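Local atomic coordinates of Bm4233, isoform b (Brugia malayi, PDB entry 6ANY), a protein that probably binds sterols and related lipids, as a secreted venom allergen-like protein of the CAP superfamily from a filarial nematode. Residues A[1-6]-A[51-56]; A[15-20]-A[144-149]; A[85-90]-A[157-162]. All coordinates share one frame; numbering follows the deposited sequence.

How the contacts relate
The three contacts sample the central sheet of a CAP-type alpha-beta-alpha sandwich and what is packed against it: contact 1 fastens the N-terminal segment to the start of helix 53-63, contact 2 packs helix 10-28 on the sheet, and contact 3 is pairing within it. Contacts 1 and 2 lie side by side, their centres about 11 Å apart: the segment 51-56 runs next to strand 145-153, with S52 N 2.8 Å from I146 O. Contact 3, centred about 21 Å from contact 2, joins strands 80-87 and 159-167 of the same four-stranded sheet. Along the chain contact 1 closes before contact 3 opens, whereas contact 2 alternates with both, so that early and late parts of the sequence interlock.

Contact 1: A[1-6]-A[51-56]; sequences FECPGG and WSCQLE
The carboxylate oxygen OE1 of E56 is gripped by two groups: W51 NE1 donates to it over 2.9 Å, and R13 of helix 10-28 adds a salt bridge. C3 SG is a close neighbour, 3.1 Å from E56 OE1. The indole N-H reaches OE1 on its anti side, with the oxygen close to the ring plane; the bond is bent, 141° at the hydrogen. CG of E56 stands anti to the backbone N (chi1 155°) and the chain beyond it is extended, which carries the carboxylate across to the indole edge. C3 SG comes to that same edge, 3.4 Å from W51 NE1, a sulfur-aromatic contact near the ring plane rather than over a face. Its covalent partner is C53, the S-S torsion being -75°. C53 opens helix 53-63, and S52 is the N-cap: its OG accepts from L55 N at 3.2 Å. F1 closes the other end with its ring atoms CD1 and CE1 both 4.1 Å from W51 CB, the two side chains crossing obliquely, while its carbonyl oxygen takes a hydrogen bond from R13. The result is a disulfide that fastens an N-terminal tail to the first turn of a capped helix in a CAP domain.

Contact 2: A[15-20]-A[144-149]; sequences DIVRQN and HKIGCG
Helix-on-sheet packing in the sandwich of a CAP domain is what joins helix 10-28 to strand 145-153; the short axes pass 9.6 Å apart at 133°. I146 is the strand residue at the centre of the contact, met by three helix residues. Its CG1 is anti to the backbone N (chi1 -175°), and CD1 at the end of that branch lies 3.9 Å from I16 CG2 and 3.7 Å from N20 OD1. The other branch, CG2, meets V17 CG2 at 3.9 Å, the two side chains sliding past each other in opposite directions. Two residues on, C148 points the same way, and its SG sits 4.0 Å from I16 CG2 and equally close to I16 CD1, so both methyls of I16 touch the sulfur from the same side. That sulfur is already bonded to C164 on the adjoining strand 159-167. All five touching residues are buried, and no hydrogen bond crosses between the segments. N20, the one polar amide among them, gives its ND2 to the carbonyl oxygen of M138, while the CD1 methyl of I146 lies against its OD1. W51 also touches I16, V17 and C148, adding to the largely apolar layer between helix and sheet that is characteristic of the alpha-beta-alpha sandwich of CAP proteins.

Contact 3: A[85-90]-A[157-162]; sequences AYWSSE and GRTLIA
Backbone pairing of edge strand 80-87 with strand 159-167 makes this part of the antiparallel region of the CAP sheet. Y86 and L160 form a hydrogen-bonded pair, Y86 N donating to L160 O and L160 N to Y86 O, both over 2.9 Å; A85-I161 and W87-T159 are the non-hydrogen-bonded pairs on either side of it. Past the last of these S88 N donates to R158 O at 2.8 Å, arriving nearly along the C=O axis, and S88 OG accepts from E90 N in an ST turn just after the strand. Apolar contacts divide between the two faces. On one, A85 CB meets I161 CD1 and also lies against a face of the W87 indole, 3.5 Å from the ring plane and offset toward the rim; on the opposite face of the sheet Y86 CB lies against L160 CD2, with V92 and L95 of a loop touching the leucine as well. T159 approaches W87 obliquely, its OG1 3.3 Å from W87 CD1, a packing contact; the same OG1 is hydrogen-bonded to D155. A water donates to S88 O over 2.8 Å. Last comes the polar side-chain contact: R158, extended from CG to NE, reaches the turn with its NE, which makes a weak hydrogen bond, 3.4 Å long, to S89 O, an oxygen lying in the plane of the guanidinium at its edge.

Contact 1: A[1-6]-A[51-56]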
# COMPACT_ATOMS: atom_id res chain seq x y z
N PHE A 1 -8.18 -12.99 7.78
CA PHE A 1 -7.20 -12.23 8.63
C PHE A 1 -6.47 -13.05 9.72
O PHE A 1 -5.79 -12.51 10.62
CB PHE A 1 -7.92 -11.02 9.25
CG PHE A 1 -8.55 -10.09 8.23
CD1 PHE A 1 -7.77 -9.41 7.31
CD2 PHE A 1 -9.95 -9.90 8.19
CE1 PHE A 1 -8.32 -8.53 6.38
CE2 PHE A 1 -10.51 -9.04 7.26
CZ PHE A 1 -9.68 -8.34 6.34
N GLU A 2 -6.51 -14.36 9.58
CA GLU A 2 -5.82 -15.30 10.45
C GLU A 2 -4.68 -15.87 9.63
O GLU A 2 -4.92 -16.31 8.53
CB GLU A 2 -6.76 -16.41 10.83
CG GLU A 2 -8.10 -15.92 11.45
CD GLU A 2 -7.98 -15.54 12.92
OE1 GLU A 2 -6.88 -15.77 13.49
OE2 GLU A 2 -8.97 -15.00 13.50
N CYS A 3 -3.45 -15.80 10.10
CA CYS A 3 -2.32 -16.30 9.33
C CYS A 3 -1.52 -17.15 10.25
O CYS A 3 -0.96 -16.65 11.20
CB CYS A 3 -1.44 -15.20 8.70
SG CYS A 3 -2.27 -14.18 7.45
N PRO A 4 -1.51 -18.46 10.01
CA PRO A 4 -0.76 -19.40 10.85
C PRO A 4 0.71 -19.05 10.88
O PRO A 4 1.29 -18.71 9.88
CB PRO A 4 -0.96 -20.73 10.15
CG PRO A 4 -2.36 -20.59 9.53
CD PRO A 4 -2.37 -19.16 9.04
N GLY A 5 1.30 -19.11 12.06
CA GLY A 5 2.68 -18.74 12.28
C GLY A 5 2.98 -17.26 12.19
O GLY A 5 4.11 -16.92 12.20
N GLY A 6 2.01 -16.40 12.03
CA GLY A 6 2.25 -14.98 11.93
C GLY A 6 2.49 -14.27 13.26
O GLY A 6 2.15 -14.75 14.35
N TRP A 51 -5.75 -9.25 2.03
CA TRP A 51 -4.66 -9.71 2.81
C TRP A 51 -4.17 -11.04 2.34
O TRP A 51 -4.96 -12.00 2.18
CB TRP A 51 -5.02 -9.80 4.29
CG TRP A 51 -3.78 -9.97 5.17
CD1 TRP A 51 -3.29 -11.13 5.61
CD2 TRP A 51 -2.87 -8.95 5.65
NE1 TRP A 51 -2.13 -10.94 6.33
CE2 TRP A 51 -1.89 -9.60 6.41
CE3 TRP A 51 -2.84 -7.56 5.57
CZ2 TRP A 51 -0.87 -8.92 7.06
CZ3 TRP A 51 -1.82 -6.90 6.24
CH2 TRP A 51 -0.85 -7.59 6.97
N SER A 52 -2.84 -11.15 2.19
CA SER A 52 -2.20 -12.43 1.80
C SER A 52 -1.18 -12.84 2.91
O SER A 52 -0.23 -12.07 3.20
CB SER A 52 -1.50 -12.27 0.44
OG SER A 52 -0.59 -13.32 0.19
N CYS A 53 -1.46 -13.95 3.60
CA CYS A 53 -0.55 -14.61 4.52
C CYS A 53 0.83 -14.94 3.91
O CYS A 53 1.88 -14.80 4.58
CB CYS A 53 -1.18 -15.85 5.16
SG CYS A 53 -2.75 -15.48 6.00
N GLN A 54 0.84 -15.36 2.66
CA GLN A 54 2.08 -15.61 1.94
C GLN A 54 2.92 -14.35 1.88
O GLN A 54 4.10 -14.42 2.09
CB GLN A 54 1.75 -16.15 0.55
CG GLN A 54 2.93 -16.31 -0.41
CD GLN A 54 2.69 -17.34 -1.53
OE1 GLN A 54 1.57 -17.92 -1.70
NE2 GLN A 54 3.77 -17.64 -2.24
N LEU A 55 2.29 -13.21 1.58
CA LEU A 55 2.97 -11.93 1.51
C LEU A 55 3.44 -11.48 2.91
O LEU A 55 4.51 -10.95 3.06
CB LEU A 55 2.16 -10.85 0.80
CG LEU A 55 1.87 -11.08 -0.70
CD1 LEU A 55 1.29 -9.82 -1.26
CD2 LEU A 55 3.20 -11.41 -1.39
N GLU A 56 2.60 -11.68 3.91
CA GLU A 56 2.97 -11.40 5.27
C GLU A 56 4.14 -12.20 5.65
O GLU A 56 4.97 -11.70 6.39
CB GLU A 56 1.79 -11.66 6.21
CG GLU A 56 2.18 -11.98 7.64
CD GLU A 56 1.00 -11.91 8.61
OE1 GLU A 56 -0.17 -11.99 8.23
OE2 GLU A 56 1.21 -11.84 9.82

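Contact 2: A[15-20]-A[144-149]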
# COMPACT_ATOMS: atom_id res chain seq x y z
N ASP A 15 -6.85 -3.59 9.94
CA ASP A 15 -6.68 -2.15 9.92
C ASP A 15 -5.83 -1.70 8.70
O ASP A 15 -6.05 -0.63 8.09
CB ASP A 15 -6.06 -1.70 11.23
CG ASP A 15 -7.02 -1.82 12.41
OD1 ASP A 15 -8.20 -2.12 12.20
OD2 ASP A 15 -6.59 -1.62 13.58
N ILE A 16 -4.82 -2.50 8.38
CA ILE A 16 -3.93 -2.15 7.28
C ILE A 16 -4.73 -2.20 5.98
O ILE A 16 -4.64 -1.26 5.19
CB ILE A 16 -2.77 -3.12 7.17
CG1 ILE A 16 -1.76 -2.77 8.23
CG2 ILE A 16 -2.16 -3.10 5.75
CD1 ILE A 16 -0.77 -3.87 8.51
N VAL A 17 -5.53 -3.26 5.82
CA VAL A 17 -6.29 -3.46 4.58
C VAL A 17 -7.39 -2.41 4.42
O VAL A 17 -7.57 -1.86 3.33
CB VAL A 17 -6.89 -4.90 4.53
CG1 VAL A 17 -7.91 -5.02 3.44
CG2 VAL A 17 -5.80 -5.90 4.25
N ARG A 18 -8.11 -2.15 5.49
CA ARG A 18 -9.19 -1.22 5.52
C ARG A 18 -8.68 0.18 5.25
O ARG A 18 -9.28 0.86 4.37
CB ARG A 18 -9.92 -1.23 6.89
CG ARG A 18 -10.74 -2.50 7.03
CD ARG A 18 -11.13 -2.85 8.44
NE ARG A 18 -11.79 -4.18 8.50
CZ ARG A 18 -12.20 -4.79 9.63
NH1 ARG A 18 -12.07 -4.23 10.86
NH2 ARG A 18 -12.75 -5.98 9.53
N GLN A 19 -7.56 0.57 5.88
CA GLN A 19 -6.95 1.88 5.57
C GLN A 19 -6.51 2.03 4.10
O GLN A 19 -6.81 3.03 3.46
CB GLN A 19 -5.75 2.22 6.51
CG GLN A 19 -5.02 3.50 6.13
CD GLN A 19 -3.69 3.68 6.87
OE1 GLN A 19 -2.80 2.82 6.75
NE2 GLN A 19 -3.55 4.77 7.62
N ASN A 20 -5.78 1.07 3.60
CA ASN A 20 -5.24 1.16 2.23
C ASN A 20 -6.40 1.17 1.20
O ASN A 20 -6.34 1.90 0.26
CB ASN A 20 -4.27 0.01 1.96
CG ASN A 20 -3.27 0.32 0.83
OD1 ASN A 20 -2.19 -0.32 0.81
ND2 ASN A 20 -3.63 1.22 -0.16
N HIS A 144 -3.54 -6.24 -6.04
CA HIS A 144 -4.71 -6.70 -5.29
C HIS A 144 -4.40 -7.52 -4.06
O HIS A 144 -5.33 -7.91 -3.36
CB HIS A 144 -5.74 -7.46 -6.17
CG HIS A 144 -5.26 -8.75 -6.75
ND1 HIS A 144 -4.51 -8.83 -7.91
CD2 HIS A 144 -5.58 -10.02 -6.41
CE1 HIS A 144 -4.34 -10.10 -8.23
NE2 HIS A 144 -4.98 -10.84 -7.33
N LYS A 145 -3.13 -7.70 -3.75
CA LYS A 145 -2.69 -8.50 -2.60
C LYS A 145 -1.72 -7.73 -1.74
O LYS A 145 -0.83 -7.08 -2.24
CB LYS A 145 -2.01 -9.80 -3.07
CG LYS A 145 -2.95 -10.65 -3.91
CD LYS A 145 -2.43 -12.05 -4.19
CE LYS A 145 -1.67 -12.11 -5.52
NZ LYS A 145 -1.33 -13.54 -5.91
N ILE A 146 -1.86 -7.83 -0.44
CA ILE A 146 -0.98 -7.09 0.48
C ILE A 146 -0.70 -7.98 1.67
O ILE A 146 -1.57 -8.68 2.12
CB ILE A 146 -1.56 -5.74 0.90
CG1 ILE A 146 -0.52 -4.99 1.74
CG2 ILE A 146 -2.89 -5.90 1.67
CD1 ILE A 146 -0.92 -3.56 2.05
N GLY A 147 0.52 -7.92 2.16
CA GLY A 147 0.88 -8.60 3.37
C GLY A 147 2.03 -7.85 4.00
O GLY A 147 2.93 -7.35 3.30
N CYS A 148 2.00 -7.79 5.32
CA CYS A 148 2.93 -6.93 6.06
C CYS A 148 3.48 -7.61 7.28
O CYS A 148 2.88 -8.52 7.86
CB CYS A 148 2.29 -5.62 6.51
SG CYS A 148 1.45 -4.66 5.22
N GLY A 149 4.68 -7.17 7.64
CA GLY A 149 5.40 -7.76 8.77
C GLY A 149 5.92 -6.65 9.65
O GLY A 149 6.28 -5.60 9.15

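Contact 3: A[85-90]-A[157-162]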
# COMPACT_ATOMS: atom_id res chain seq x y z
N ALA A 85 9.96 2.92 9.13
CA ALA A 85 10.54 2.83 10.48
C ALA A 85 10.19 4.03 11.36
O ALA A 85 9.91 5.13 10.89
CB ALA A 85 12.03 2.66 10.45
N TYR A 86 10.15 3.77 12.64
CA TYR A 86 10.03 4.79 13.61
C TYR A 86 11.07 4.56 14.64
O TYR A 86 11.14 3.46 15.21
CB TYR A 86 8.67 4.72 14.33
CG TYR A 86 8.39 5.92 15.14
CD1 TYR A 86 7.84 7.08 14.56
CD2 TYR A 86 8.69 5.95 16.48
CE1 TYR A 86 7.56 8.21 15.32
CE2 TYR A 86 8.43 7.09 17.27
CZ TYR A 86 7.87 8.22 16.67
OH TYR A 86 7.57 9.33 17.43
N TRP A 87 11.85 5.60 14.91
CA TRP A 87 12.97 5.51 15.82
C TRP A 87 12.71 6.30 17.05
O TRP A 87 12.55 7.51 16.97
CB TRP A 87 14.26 6.01 15.17
CG TRP A 87 14.72 5.25 14.06
CD1 TRP A 87 15.57 4.20 14.10
CD2 TRP A 87 14.46 5.50 12.69
NE1 TRP A 87 15.83 3.73 12.81
CE2 TRP A 87 15.16 4.54 11.93
CE3 TRP A 87 13.67 6.43 12.01
CZ2 TRP A 87 15.11 4.50 10.56
CZ3 TRP A 87 13.62 6.37 10.63
CH2 TRP A 87 14.33 5.40 9.94
N SER A 88 12.65 5.61 18.20
CA SER A 88 12.39 6.26 19.47
C SER A 88 13.61 6.17 20.42
O SER A 88 14.56 5.44 20.15
CB SER A 88 11.12 5.66 20.07
OG SER A 88 10.76 6.25 21.32
N SER A 89 13.59 6.98 21.48
CA SER A 89 14.53 6.87 22.61
C SER A 89 13.91 6.09 23.79
O SER A 89 14.58 5.85 24.75
CB SER A 89 14.97 8.29 23.08
OG SER A 89 13.84 9.06 23.50
N GLU A 90 12.67 5.63 23.65
CA GLU A 90 11.97 4.76 24.58
C GLU A 90 11.37 3.54 23.82
O GLU A 90 11.40 3.45 22.59
CB GLU A 90 10.77 5.52 25.17
CG GLU A 90 11.12 6.74 26.00
CD GLU A 90 9.89 7.57 26.35
OE1 GLU A 90 8.73 7.03 26.24
OE2 GLU A 90 10.10 8.76 26.74
N GLY A 157 14.34 -2.79 21.51
CA GLY A 157 12.94 -2.40 21.62
C GLY A 157 12.62 -0.93 21.38
O GLY A 157 11.53 -0.46 21.73
N ARG A 158 13.54 -0.18 20.78
CA ARG A 158 13.38 1.27 20.66
C ARG A 158 13.14 1.71 19.23
O ARG A 158 12.95 2.90 18.97
CB ARG A 158 14.59 2.00 21.25
CG ARG A 158 14.59 1.99 22.76
CD ARG A 158 15.95 2.41 23.29
NE ARG A 158 15.89 2.73 24.73
CZ ARG A 158 16.21 1.91 25.75
NH1 ARG A 158 16.61 0.64 25.58
NH2 ARG A 158 16.14 2.39 26.99
N THR A 159 13.14 0.75 18.32
CA THR A 159 12.90 0.98 16.93
C THR A 159 11.82 0.04 16.38
O THR A 159 11.83 -1.15 16.62
CB THR A 159 14.23 0.87 16.15
OG1 THR A 159 15.05 1.98 16.53
CG2 THR A 159 14.02 0.92 14.64
N LEU A 160 10.88 0.63 15.65
CA LEU A 160 9.81 -0.09 15.04
C LEU A 160 10.05 -0.11 13.58
O LEU A 160 10.35 0.94 13.01
CB LEU A 160 8.49 0.57 15.32
CG LEU A 160 7.34 0.54 14.31
CD1 LEU A 160 6.83 -0.89 14.14
CD2 LEU A 160 6.18 1.39 14.85
N ILE A 161 9.89 -1.30 12.98
CA ILE A 161 10.01 -1.46 11.53
C ILE A 161 8.76 -2.11 10.99
O ILE A 161 8.36 -3.15 11.45
CB ILE A 161 11.25 -2.37 11.15
CG1 ILE A 161 12.59 -1.78 11.64
CG2 ILE A 161 11.29 -2.72 9.67
CD1 ILE A 161 13.36 -0.99 10.63
N ALA A 162 8.20 -1.55 9.94
CA ALA A 162 7.08 -2.19 9.29
C ALA A 162 7.40 -2.41 7.81
O ALA A 162 7.85 -1.52 7.13
CB ALA A 162 5.85 -1.33 9.45
O HOH W 1 15.71 3.86 18.09